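Side-chain contacts in hypothetical protein PP5205 (Pseudomonas putida, PDB 2G2X), which is of unknown function but forms an EVE domain, related to the ASCH and PUA domains, and may therefore bind nucleic acid: residues A[21-26]-A[64-69]; A[46-51]-A[143-148]; A[72-75]-A[81-84]. All coordinates share one frame; numbering follows the deposited sequence.

Contact 1: A[21-26]-A[64-69]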
ATOM      1  N   LEU A  21      10.821   1.698 -12.216  1.00 19.79           N
ATOM      2  CA  LEU A  21      10.703   3.146 -12.056  1.00 20.55           C
ATOM      3  C   LEU A  21      11.705   3.725 -11.060  1.00 20.80           C
ATOM      4  O   LEU A  21      12.112   4.881 -11.184  1.00 21.67           O
ATOM      5  CB  LEU A  21       9.285   3.516 -11.606  1.00 20.89           C
ATOM      6  CG  LEU A  21       8.164   3.439 -12.646  1.00 23.18           C
ATOM      7  CD1 LEU A  21       6.804   3.574 -11.970  1.00 23.08           C
ATOM      8  CD2 LEU A  21       8.358   4.542 -13.674  1.00 23.04           C
ATOM      9  N   GLY A  22      12.095   2.922 -10.074  1.00 19.21           N
ATOM     10  CA  GLY A  22      13.029   3.390  -9.067  1.00 18.53           C
ATOM     11  C   GLY A  22      12.276   3.939  -7.866  1.00 18.89           C
ATOM     12  O   GLY A  22      12.214   3.299  -6.812  1.00 20.68           O
ATOM     13  N   GLU A  23      11.705   5.129  -8.030  1.00 17.21           N
ATOM     14  CA  GLU A  23      10.937   5.780  -6.976  1.00 15.78           C
ATOM     15  C   GLU A  23       9.644   6.274  -7.603  1.00 14.81           C
ATOM     16  O   GLU A  23       9.660   6.821  -8.705  1.00 15.14           O
ATOM     17  CB  GLU A  23      11.720   6.963  -6.388  1.00 14.52           C
ATOM     18  CG  GLU A  23      11.083   7.567  -5.132  1.00 13.51           C
ATOM     19  CD  GLU A  23      11.979   8.583  -4.439  1.00 13.12           C
ATOM     20  OE1 GLU A  23      13.183   8.635  -4.770  1.00 14.85           O
ATOM     21  OE2 GLU A  23      11.482   9.320  -3.555  1.00 10.10           O
ATOM     22  N   ALA A  24       8.524   6.072  -6.914  1.00 13.26           N
ATOM     23  CA  ALA A  24       7.237   6.503  -7.442  1.00 12.36           C
ATOM     24  C   ALA A  24       6.319   7.109  -6.388  1.00 11.05           C
ATOM     25  O   ALA A  24       6.478   6.866  -5.193  1.00 11.70           O
ATOM     26  CB  ALA A  24       6.541   5.331  -8.118  1.00 11.98           C
ATOM     27  N   ARG A  25       5.352   7.899  -6.839  1.00 10.31           N
ATOM     28  CA  ARG A  25       4.399   8.527  -5.938  1.00 10.36           C
ATOM     29  C   ARG A  25       3.209   7.596  -5.703  1.00  9.69           C
ATOM     30  O   ARG A  25       2.707   6.976  -6.633  1.00  8.77           O
ATOM     31  CB  ARG A  25       3.903   9.854  -6.524  1.00 12.83           C
ATOM     32  CG  ARG A  25       2.883  10.584  -5.632  1.00 15.50           C
ATOM     33  CD  ARG A  25       2.557  11.970  -6.175  1.00 15.34           C
ATOM     34  NE  ARG A  25       1.824  11.901  -7.436  1.00 18.37           N
ATOM     35  CZ  ARG A  25       2.052  12.699  -8.474  1.00 18.61           C
ATOM     36  NH1 ARG A  25       2.999  13.626  -8.404  1.00 18.97           N
ATOM     37  NH2 ARG A  25       1.328  12.578  -9.577  1.00 17.13           N
ATOM     38  N   TRP A  26       2.778   7.491  -4.452  1.00  8.05           N
ATOM     39  CA  TRP A  26       1.636   6.655  -4.104  1.00  8.52           C
ATOM     40  C   TRP A  26       0.468   7.625  -3.924  1.00  8.64           C
ATOM     41  O   TRP A  26       0.243   8.157  -2.833  1.00  7.91           O
ATOM     42  CB  TRP A  26       1.929   5.898  -2.805  1.00  8.82           C
ATOM     43  CG  TRP A  26       1.100   4.661  -2.627  1.00  9.22           C
ATOM     44  CD1 TRP A  26      -0.159   4.577  -2.097  1.00  8.02           C
ATOM     45  CD2 TRP A  26       1.455   3.332  -3.033  1.00  7.81           C
ATOM     46  NE1 TRP A  26      -0.608   3.275  -2.152  1.00  7.12           N
ATOM     47  CE2 TRP A  26       0.363   2.493  -2.720  1.00  5.99           C
ATOM     48  CE3 TRP A  26       2.593   2.771  -3.633  1.00  7.92           C
ATOM     49  CZ2 TRP A  26       0.373   1.121  -2.987  1.00  6.72           C
ATOM     50  CZ3 TRP A  26       2.604   1.400  -3.901  1.00  4.97           C
ATOM     51  CH2 TRP A  26       1.500   0.594  -3.576  1.00  7.23           C
ATOM     52  N   ARG A  64       9.640   0.466   0.376  1.00  8.99           N
ATOM     53  CA  ARG A  64       9.852   1.363   1.503  1.00  9.25           C
ATOM     54  C   ARG A  64       9.367   2.788   1.239  1.00  7.47           C
ATOM     55  O   ARG A  64       9.231   3.205   0.091  1.00  7.23           O
ATOM     56  CB  ARG A  64      11.341   1.396   1.869  1.00 12.84           C
ATOM     57  CG  ARG A  64      12.246   2.011   0.803  1.00 17.90           C
ATOM     58  CD  ARG A  64      13.691   2.098   1.294  1.00 24.52           C
ATOM     59  NE  ARG A  64      14.550   2.832   0.366  1.00 29.99           N
ATOM     60  CZ  ARG A  64      14.885   2.399  -0.846  1.00 32.01           C
ATOM     61  NH1 ARG A  64      14.435   1.228  -1.278  1.00 35.04           N
ATOM     62  NH2 ARG A  64      15.664   3.134  -1.632  1.00 31.02           N
ATOM     63  N   ILE A  65       9.111   3.528   2.316  1.00  6.17           N
ATOM     64  CA  ILE A  65       8.653   4.910   2.221  1.00  6.10           C
ATOM     65  C   ILE A  65       9.862   5.827   2.076  1.00  7.40           C
ATOM     66  O   ILE A  65      10.742   5.831   2.939  1.00  7.10           O
ATOM     67  CB  ILE A  65       7.884   5.334   3.486  1.00  5.34           C
ATOM     68  CG1 ILE A  65       6.737   4.354   3.752  1.00  5.26           C
ATOM     69  CG2 ILE A  65       7.360   6.753   3.322  1.00  4.31           C
ATOM     70  CD1 ILE A  65       5.777   4.194   2.579  1.00  4.16           C
ATOM     71  N   THR A  66       9.902   6.598   0.988  1.00  8.13           N
ATOM     72  CA  THR A  66      11.009   7.521   0.737  1.00  8.58           C
ATOM     73  C   THR A  66      10.628   8.977   0.986  1.00  7.43           C
ATOM     74  O   THR A  66      11.475   9.857   0.915  1.00  7.67           O
ATOM     75  CB  THR A  66      11.560   7.392  -0.716  1.00 10.31           C
ATOM     76  OG1 THR A  66      10.492   7.549  -1.661  1.00  7.14           O
ATOM     77  CG2 THR A  66      12.229   6.043  -0.915  1.00  6.97           C
ATOM     78  N   ARG A  67       9.352   9.227   1.259  1.00  7.39           N
ATOM     79  CA  ARG A  67       8.879  10.579   1.561  1.00  7.48           C
ATOM     80  C   ARG A  67       7.579  10.516   2.359  1.00  7.90           C
ATOM     81  O   ARG A  67       6.582   9.954   1.901  1.00  6.38           O
ATOM     82  CB  ARG A  67       8.651  11.411   0.292  1.00  8.38           C
ATOM     83  CG  ARG A  67       8.303  12.863   0.628  1.00  8.70           C
ATOM     84  CD  ARG A  67       7.961  13.759  -0.576  1.00  8.64           C
ATOM     85  NE  ARG A  67       7.636  15.101  -0.094  1.00 10.78           N
ATOM     86  CZ  ARG A  67       7.126  16.089  -0.827  1.00  9.16           C
ATOM     87  NH1 ARG A  67       6.865  15.916  -2.116  1.00  9.68           N
ATOM     88  NH2 ARG A  67       6.869  17.255  -0.254  1.00  6.51           N
ATOM     89  N   ALA A  68       7.599  11.094   3.555  1.00  8.77           N
ATOM     90  CA  ALA A  68       6.430  11.096   4.424  1.00  9.19           C
ATOM     91  C   ALA A  68       5.270  11.852   3.784  1.00  8.67           C
ATOM     92  O   ALA A  68       5.444  12.567   2.798  1.00  9.83           O
ATOM     93  CB  ALA A  68       6.783  11.703   5.780  1.00  6.67           C
ATOM     94  N   ALA A  69       4.089  11.694   4.360  1.00  8.79           N
ATOM     95  CA  ALA A  69       2.885  12.325   3.836  1.00 10.20           C
ATOM     96  C   ALA A  69       3.002  13.805   3.473  1.00 10.28           C
ATOM     97  O   ALA A  69       3.568  14.609   4.219  1.00  9.84           O
ATOM     98  CB  ALA A  69       1.723  12.125   4.824  1.00  9.98           C
TER

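Contact 2: A[46-51]-A[143-148]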
ATOM      1  N   GLU A  46       8.824   0.199   6.009  1.00  9.83           N
ATOM      2  CA  GLU A  46       8.687  -0.744   4.915  1.00 10.97           C
ATOM      3  C   GLU A  46       7.262  -1.252   4.890  1.00 10.64           C
ATOM      4  O   GLU A  46       6.580  -1.247   5.915  1.00 11.17           O
ATOM      5  CB  GLU A  46       9.676  -1.891   5.103  1.00 10.79           C
ATOM      6  CG  GLU A  46      11.112  -1.414   5.060  1.00 13.23           C
ATOM      7  CD  GLU A  46      12.110  -2.472   5.470  1.00 16.31           C
ATOM      8  OE1 GLU A  46      12.045  -2.920   6.633  1.00 19.50           O
ATOM      9  OE2 GLU A  46      12.962  -2.845   4.629  1.00 14.87           O
ATOM     10  N   PHE A  47       6.798  -1.668   3.720  1.00  9.04           N
ATOM     11  CA  PHE A  47       5.442  -2.183   3.613  1.00  7.92           C
ATOM     12  C   PHE A  47       5.345  -3.313   2.596  1.00  7.96           C
ATOM     13  O   PHE A  47       6.118  -3.375   1.646  1.00  8.89           O
ATOM     14  CB  PHE A  47       4.461  -1.064   3.218  1.00  7.74           C
ATOM     15  CG  PHE A  47       4.698  -0.491   1.828  1.00  8.51           C
ATOM     16  CD1 PHE A  47       5.615   0.540   1.622  1.00  7.25           C
ATOM     17  CD2 PHE A  47       3.988  -0.978   0.730  1.00  8.41           C
ATOM     18  CE1 PHE A  47       5.819   1.085   0.343  1.00  7.04           C
ATOM     19  CE2 PHE A  47       4.180  -0.447  -0.554  1.00  7.59           C
ATOM     20  CZ  PHE A  47       5.096   0.588  -0.748  1.00  7.43           C
ATOM     21  N   PHE A  48       4.399  -4.217   2.810  1.00  8.72           N
ATOM     22  CA  PHE A  48       4.185  -5.301   1.870  1.00  8.17           C
ATOM     23  C   PHE A  48       3.401  -4.721   0.696  1.00  9.80           C
ATOM     24  O   PHE A  48       2.404  -4.015   0.885  1.00  9.43           O
ATOM     25  CB  PHE A  48       3.395  -6.440   2.529  1.00  8.81           C
ATOM     26  CG  PHE A  48       4.206  -7.240   3.519  1.00  8.15           C
ATOM     27  CD1 PHE A  48       5.433  -7.786   3.146  1.00  8.48           C
ATOM     28  CD2 PHE A  48       3.758  -7.430   4.824  1.00  7.66           C
ATOM     29  CE1 PHE A  48       6.212  -8.513   4.058  1.00  9.21           C
ATOM     30  CE2 PHE A  48       4.522  -8.153   5.748  1.00  9.93           C
ATOM     31  CZ  PHE A  48       5.755  -8.697   5.362  1.00  8.08           C
ATOM     32  N   PHE A  49       3.873  -4.999  -0.515  1.00 10.78           N
ATOM     33  CA  PHE A  49       3.236  -4.523  -1.734  1.00  8.54           C
ATOM     34  C   PHE A  49       2.203  -5.584  -2.109  1.00  9.64           C
ATOM     35  O   PHE A  49       2.574  -6.676  -2.529  1.00  8.75           O
ATOM     36  CB  PHE A  49       4.295  -4.399  -2.832  1.00  9.80           C
ATOM     37  CG  PHE A  49       3.909  -3.483  -3.965  1.00  5.58           C
ATOM     38  CD1 PHE A  49       4.505  -2.234  -4.089  1.00  3.82           C
ATOM     39  CD2 PHE A  49       2.975  -3.879  -4.917  1.00  5.05           C
ATOM     40  CE1 PHE A  49       4.180  -1.382  -5.153  1.00  5.50           C
ATOM     41  CE2 PHE A  49       2.635  -3.038  -5.992  1.00  6.02           C
ATOM     42  CZ  PHE A  49       3.239  -1.789  -6.110  1.00  4.73           C
ATOM     43  N   TYR A  50       0.918  -5.261  -1.958  1.00 10.16           N
ATOM     44  CA  TYR A  50      -0.161  -6.214  -2.245  1.00 11.40           C
ATOM     45  C   TYR A  50      -0.892  -6.003  -3.576  1.00 11.52           C
ATOM     46  O   TYR A  50      -1.504  -4.956  -3.800  1.00 12.62           O
ATOM     47  CB  TYR A  50      -1.187  -6.183  -1.102  1.00 10.60           C
ATOM     48  CG  TYR A  50      -2.307  -7.199  -1.238  1.00 12.36           C
ATOM     49  CD1 TYR A  50      -2.187  -8.480  -0.703  1.00 11.99           C
ATOM     50  CD2 TYR A  50      -3.493  -6.872  -1.897  1.00 11.49           C
ATOM     51  CE1 TYR A  50      -3.221  -9.411  -0.817  1.00 11.11           C
ATOM     52  CE2 TYR A  50      -4.530  -7.793  -2.021  1.00 11.45           C
ATOM     53  CZ  TYR A  50      -4.391  -9.059  -1.479  1.00 12.81           C
ATOM     54  OH  TYR A  50      -5.426  -9.965  -1.603  1.00 13.85           O
ATOM     55  N   HIS A  51      -0.838  -7.008  -4.449  1.00 11.13           N
ATOM     56  CA  HIS A  51      -1.514  -6.943  -5.743  1.00 11.21           C
ATOM     57  C   HIS A  51      -2.986  -7.286  -5.557  1.00 11.69           C
ATOM     58  O   HIS A  51      -3.328  -8.431  -5.255  1.00 12.73           O
ATOM     59  CB  HIS A  51      -0.880  -7.925  -6.731  1.00  9.41           C
ATOM     60  CG  HIS A  51       0.452  -7.483  -7.254  1.00  6.09           C
ATOM     61  ND1 HIS A  51       1.235  -8.276  -8.065  1.00  5.73           N
ATOM     62  CD2 HIS A  51       1.139  -6.328  -7.083  1.00  5.08           C
ATOM     63  CE1 HIS A  51       2.345  -7.630  -8.373  1.00  3.86           C
ATOM     64  NE2 HIS A  51       2.311  -6.445  -7.789  1.00  6.62           N
ATOM     65  N   ALA A 143       6.570 -11.036  10.669  1.00 10.24           N
ATOM     66  CA  ALA A 143       7.326 -12.278  10.781  1.00 11.59           C
ATOM     67  C   ALA A 143       6.588 -13.468  10.177  1.00 11.53           C
ATOM     68  O   ALA A 143       7.186 -14.277   9.469  1.00 11.64           O
ATOM     69  CB  ALA A 143       7.658 -12.565  12.248  1.00 10.85           C
ATOM     70  N   VAL A 144       5.294 -13.596  10.450  1.00 11.25           N
ATOM     71  CA  VAL A 144       4.577 -14.730   9.889  1.00 13.68           C
ATOM     72  C   VAL A 144       4.553 -14.634   8.363  1.00 12.73           C
ATOM     73  O   VAL A 144       4.711 -15.640   7.671  1.00 12.24           O
ATOM     74  CB  VAL A 144       3.123 -14.846  10.439  1.00 14.55           C
ATOM     75  CG1 VAL A 144       3.129 -14.707  11.952  1.00 14.41           C
ATOM     76  CG2 VAL A 144       2.231 -13.819   9.805  1.00 18.55           C
ATOM     77  N   ILE A 145       4.386 -13.424   7.837  1.00 10.94           N
ATOM     78  CA  ILE A 145       4.350 -13.250   6.390  1.00 10.98           C
ATOM     79  C   ILE A 145       5.688 -13.534   5.707  1.00 12.71           C
ATOM     80  O   ILE A 145       5.713 -14.175   4.656  1.00 11.25           O
ATOM     81  CB  ILE A 145       3.853 -11.842   6.018  1.00  8.64           C
ATOM     82  CG1 ILE A 145       2.374 -11.716   6.403  1.00  6.34           C
ATOM     83  CG2 ILE A 145       4.058 -11.586   4.534  1.00  7.77           C
ATOM     84  CD1 ILE A 145       1.870 -10.291   6.478  1.00  3.76           C
ATOM     85  N   VAL A 146       6.795 -13.067   6.285  1.00 15.04           N
ATOM     86  CA  VAL A 146       8.104 -13.331   5.686  1.00 16.53           C
ATOM     87  C   VAL A 146       8.427 -14.812   5.830  1.00 17.50           C
ATOM     88  O   VAL A 146       9.191 -15.370   5.047  1.00 18.60           O
ATOM     89  CB  VAL A 146       9.247 -12.500   6.344  1.00 17.48           C
ATOM     90  CG1 VAL A 146       9.055 -11.022   6.052  1.00 17.20           C
ATOM     91  CG2 VAL A 146       9.278 -12.741   7.838  1.00 16.49           C
ATOM     92  N   ALA A 147       7.834 -15.455   6.829  1.00 19.03           N
ATOM     93  CA  ALA A 147       8.068 -16.877   7.042  1.00 20.39           C
ATOM     94  C   ALA A 147       7.363 -17.686   5.946  1.00 22.16           C
ATOM     95  O   ALA A 147       7.770 -18.802   5.635  1.00 20.11           O
ATOM     96  CB  ALA A 147       7.569 -17.289   8.422  1.00 19.95           C
ATOM     97  N   LEU A 148       6.304 -17.120   5.366  1.00 24.64           N
ATOM     98  CA  LEU A 148       5.579 -17.789   4.286  1.00 27.31           C
ATOM     99  C   LEU A 148       6.432 -17.753   3.025  1.00 29.62           C
ATOM    100  O   LEU A 148       6.378 -18.661   2.197  1.00 29.74           O
ATOM    101  CB  LEU A 148       4.244 -17.098   4.000  1.00 26.84           C
ATOM    102  CG  LEU A 148       3.022 -17.561   4.788  1.00 29.50           C
ATOM    103  CD1 LEU A 148       1.798 -16.754   4.351  1.00 28.73           C
ATOM    104  CD2 LEU A 148       2.798 -19.054   4.549  1.00 28.53           C
TER

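Contact 3: A[72-75]-A[81-84]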
ATOM      1  N   ASP A  72      -1.632  15.407  -1.638  1.00 12.66           N
ATOM      2  CA  ASP A  72      -1.742  14.646  -2.880  1.00 12.16           C
ATOM      3  C   ASP A  72      -2.030  15.621  -4.018  1.00 13.43           C
ATOM      4  O   ASP A  72      -3.140  16.130  -4.136  1.00 13.64           O
ATOM      5  CB  ASP A  72      -2.871  13.623  -2.762  1.00 10.95           C
ATOM      6  CG  ASP A  72      -2.881  12.622  -3.903  1.00 13.42           C
ATOM      7  OD1 ASP A  72      -2.316  12.932  -4.975  1.00 12.68           O
ATOM      8  OD2 ASP A  72      -3.470  11.526  -3.730  1.00 14.46           O
ATOM      9  N   PRO A  73      -1.035  15.887  -4.878  1.00 14.59           N
ATOM     10  CA  PRO A  73      -1.263  16.824  -5.983  1.00 14.57           C
ATOM     11  C   PRO A  73      -2.325  16.389  -6.993  1.00 14.72           C
ATOM     12  O   PRO A  73      -2.953  17.229  -7.644  1.00 14.29           O
ATOM     13  CB  PRO A  73       0.127  16.963  -6.609  1.00 13.64           C
ATOM     14  CG  PRO A  73       0.731  15.606  -6.378  1.00 15.06           C
ATOM     15  CD  PRO A  73       0.319  15.307  -4.946  1.00 14.03           C
ATOM     16  N   THR A  74      -2.541  15.086  -7.112  1.00 13.59           N
ATOM     17  CA  THR A  74      -3.528  14.580  -8.057  1.00 13.90           C
ATOM     18  C   THR A  74      -4.948  15.036  -7.718  1.00 14.27           C
ATOM     19  O   THR A  74      -5.830  15.041  -8.578  1.00 13.06           O
ATOM     20  CB  THR A  74      -3.492  13.033  -8.130  1.00 14.67           C
ATOM     21  OG1 THR A  74      -3.864  12.477  -6.864  1.00 14.76           O
ATOM     22  CG2 THR A  74      -2.091  12.554  -8.493  1.00 13.46           C
ATOM     23  N   ALA A  75      -5.167  15.421  -6.464  1.00 14.74           N
ATOM     24  CA  ALA A  75      -6.481  15.885  -6.031  1.00 15.90           C
ATOM     25  C   ALA A  75      -6.797  17.249  -6.640  1.00 16.77           C
ATOM     26  O   ALA A  75      -7.960  17.583  -6.859  1.00 15.48           O
ATOM     27  CB  ALA A  75      -6.532  15.976  -4.506  1.00 16.40           C
ATOM     28  N   HIS A  81      -7.319  11.212 -12.618  1.00 28.89           N
ATOM     29  CA  HIS A  81      -8.571  10.521 -12.345  1.00 30.06           C
ATOM     30  C   HIS A  81      -8.881  10.567 -10.859  1.00 28.54           C
ATOM     31  O   HIS A  81      -9.986  10.226 -10.440  1.00 28.43           O
ATOM     32  CB  HIS A  81      -8.493   9.060 -12.791  1.00 34.29           C
ATOM     33  CG  HIS A  81      -8.495   8.880 -14.276  1.00 39.34           C
ATOM     34  ND1 HIS A  81      -9.460   9.434 -15.090  1.00 42.22           N
ATOM     35  CD2 HIS A  81      -7.662   8.193 -15.092  1.00 41.24           C
ATOM     36  CE1 HIS A  81      -9.222   9.094 -16.344  1.00 42.63           C
ATOM     37  NE2 HIS A  81      -8.137   8.342 -16.373  1.00 43.22           N
ATOM     38  N   TYR A  82      -7.901  10.984 -10.065  1.00 26.20           N
ATOM     39  CA  TYR A  82      -8.074  11.064  -8.621  1.00 25.29           C
ATOM     40  C   TYR A  82      -8.369  12.491  -8.151  1.00 24.66           C
ATOM     41  O   TYR A  82      -8.217  12.819  -6.971  1.00 22.10           O
ATOM     42  CB  TYR A  82      -6.825  10.528  -7.927  1.00 24.98           C
ATOM     43  CG  TYR A  82      -6.454   9.126  -8.359  1.00 25.44           C
ATOM     44  CD1 TYR A  82      -7.351   8.068  -8.214  1.00 26.83           C
ATOM     45  CD2 TYR A  82      -5.199   8.852  -8.894  1.00 26.97           C
ATOM     46  CE1 TYR A  82      -7.003   6.769  -8.590  1.00 28.65           C
ATOM     47  CE2 TYR A  82      -4.839   7.559  -9.274  1.00 28.79           C
ATOM     48  CZ  TYR A  82      -5.742   6.523  -9.116  1.00 29.50           C
ATOM     49  OH  TYR A  82      -5.375   5.241  -9.460  1.00 32.47           O
ATOM     50  N   HIS A  83      -8.797  13.331  -9.087  1.00 24.06           N
ATOM     51  CA  HIS A  83      -9.134  14.719  -8.796  1.00 24.80           C
ATOM     52  C   HIS A  83     -10.321  14.829  -7.836  1.00 22.51           C
ATOM     53  O   HIS A  83     -11.233  14.006  -7.863  1.00 20.61           O
ATOM     54  CB  HIS A  83      -9.436  15.455 -10.114  1.00 26.70           C
ATOM     55  CG  HIS A  83     -10.410  16.584  -9.976  1.00 28.95           C
ATOM     56  ND1 HIS A  83     -11.764  16.382  -9.799  1.00 28.59           N
ATOM     57  CD2 HIS A  83     -10.225  17.926  -9.974  1.00 30.58           C
ATOM     58  CE1 HIS A  83     -12.370  17.552  -9.694  1.00 30.32           C
ATOM     59  NE2 HIS A  83     -11.460  18.505  -9.796  1.00 31.59           N
ATOM     60  N   ASP A  84     -10.288  15.845  -6.981  1.00 22.46           N
ATOM     61  CA  ASP A  84     -11.365  16.085  -6.023  1.00 22.12           C
ATOM     62  C   ASP A  84     -11.858  17.516  -6.231  1.00 22.33           C
ATOM     63  O   ASP A  84     -11.111  18.474  -6.035  1.00 20.55           O
ATOM     64  CB  ASP A  84     -10.860  15.917  -4.588  1.00 22.90           C
ATOM     65  CG  ASP A  84     -11.980  16.014  -3.564  1.00 23.68           C
ATOM     66  OD1 ASP A  84     -12.892  16.841  -3.764  1.00 22.21           O
ATOM     67  OD2 ASP A  84     -11.942  15.269  -2.561  1.00 25.14           O
TER

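Contact 1: A[21-26]-A[64-69]
Glu-23 reaches Thr-66 because its CG stands trans to the backbone nitrogen (chi1 -171°) and the rest of its chain runs out extended, while Thr-66 turns OG1 into the position between its own N and carbonyl carbon (chi1 54°). The two side chains approach from opposite directions across the mixed sheet of the EVE fold. Strand 95-110 lies between strands 23-26 and 58-71 in that sheet, and Thr-66 and Arg-67 both face its Asp-98, forming a classic beta bulge where the chain turns a corner. The CA atoms of Glu-23 and Thr-66 are accordingly 7.9 Å apart, too far for direct strand pairing, and the gap is spanned by side chains. The hydroxyl OG1 of Thr-66 donates to OE2 of Glu-23 at 2.8 Å. It meets the oxygen from above the carboxylate, 56° out of its plane. The carbonyl O of Asp-98, on the intervening strand, lies near enough to OG1 for a weak second hydrogen bond, which would have to share or compete for the one hydroxyl proton. Replacing Thr-66 by a valine would probably leave the OE2 end of Glu-23 without its donor and free the carboxylate to swing into solvent. The contact is small, 90 Å² over both sides, and lies at the surface; because both residues also touch a crystal neighbour, lattice packing may influence the conformation. Two close approaches accompany the hydrogen bond and follow largely from it: CB of Thr-66 comes within 3.4 Å of Glu-23 OE2, and OG1 of Thr-66 lies 3.5 Å from Glu-23 CG.

Contact 2: A[46-51]-A[143-148]
Helix 139-148, the last helix of the EVE fold, packs against the mixed sheet where Ile-145 and Val-146 meet the ring of Phe-48 on strand 46-51. The main element is a CH-pi contact. CG2 of Ile-145 sits 3.7 Å from the centroid of the Phe-48 ring and 23° off its normal, hence over the face but displaced toward the rim. Its closest ring atom is Phe-48 CZ, 3.5 Å from Ile-145 CG2. The other branch of the isoleucine also takes part: with CG1 trans to the carbonyl carbon (chi1 -68°) and the chain extended beyond it, CD1 of Ile-145 comes to 3.5 Å from Phe-48 CE2. Val-146 approaches differently, its CG1 lying at the ring edge near the plane, 4.1 Å from CZ of Phe-48. The CA atoms of Phe-48 and Ile-145 are 9.1 Å apart, a spacing filled by two side chains that come from opposite directions. Trp-142, one turn earlier on the helix, stacks with the Phe-48 ring, and Ile-59 of strand 58-71 touches both Phe-48 and Ile-145. Phe-48 and Ile-145 are buried and no polar bond crosses between the segments, so the attachment of helix to strand at this point rests on apolar packing and the CH-pi contact.

Contact 3: A[72-75]-A[81-84]
Ala-75 and Asp-84 are joined by the single hydrogen bond between these segments: N of Asp-84 donates a hydrogen bond to O of Ala-75 over 2.9 Å. The bond is nearly straight, 175° at the hydrogen, and enters in the carbonyl plane on a lone pair, with a C=O...N angle of 127°. Beside it, CA of His-83 makes a CA-H...O contact with O of Thr-74 at 3.3 Å, so two successive carbonyls of 72-75 are directed at 81-84. Side-chain packing flanks this backbone junction. Thr-74 and Tyr-82 lie side by side and point the same way, with Thr-74 OG1 3.7 Å from Tyr-82 CB. CB of Ala-75 is 4.3 Å from CB of Asp-84.

The next layer fixes Thr-74. OD1 of Asp-72 accepts from the backbone N of Thr-74 at 3.0 Å, closing an Asx turn. With chi1 at 64°, the threonine hydroxyl is placed between its own N and carbonyl carbon, where it too can donate to Asp-72 OD1; the modelled separation is very short, and its exact length is doubtful.

Further out, Arg-30 bridges the segments, forming a salt bridge with Asp-72 OD2 through NH1 and a hydrogen bond with Tyr-82 O through NH2. The Asp-84 carboxylate is held by the backbone N of Lys-86 at OD1 and by Trp-94 NE1 at OD2, which would steady the residue supplying the backbone donor. The Tyr-82 side chain lies about 4 Å from a bound sulfate, probably from the crystallisation liquor.

Together, these features belong to the loop joining strands 58-71 and 95-110 of the EVE domain, whose local motif is the Asx turn of Asp-72.

Contacts 1 and 2 are tied through one sheet, in which strands 58-71 and 46-51 are neighbours; their centres are 18 Å apart. Their residues touch in the core, with Trp-26 CZ3 3.4 Å from Phe-49 CE1 and Ile-65 CD1 3.8 Å from Phe-47 CD1. Contact 3 begins just after strand 58-71 and has its centre 17 Å from that of contact 1, which it meets through Arg-25, whose NH2 lies 3.6 Å from Thr-74 CG2. Contacts 2 and 3 are remote, 29 Å between centres and about 12 Å between nearest atoms, on opposite sides of the chain's centre. The Tyr-82 side chain of contact 3 lies about 4 Å from a bound sulfate.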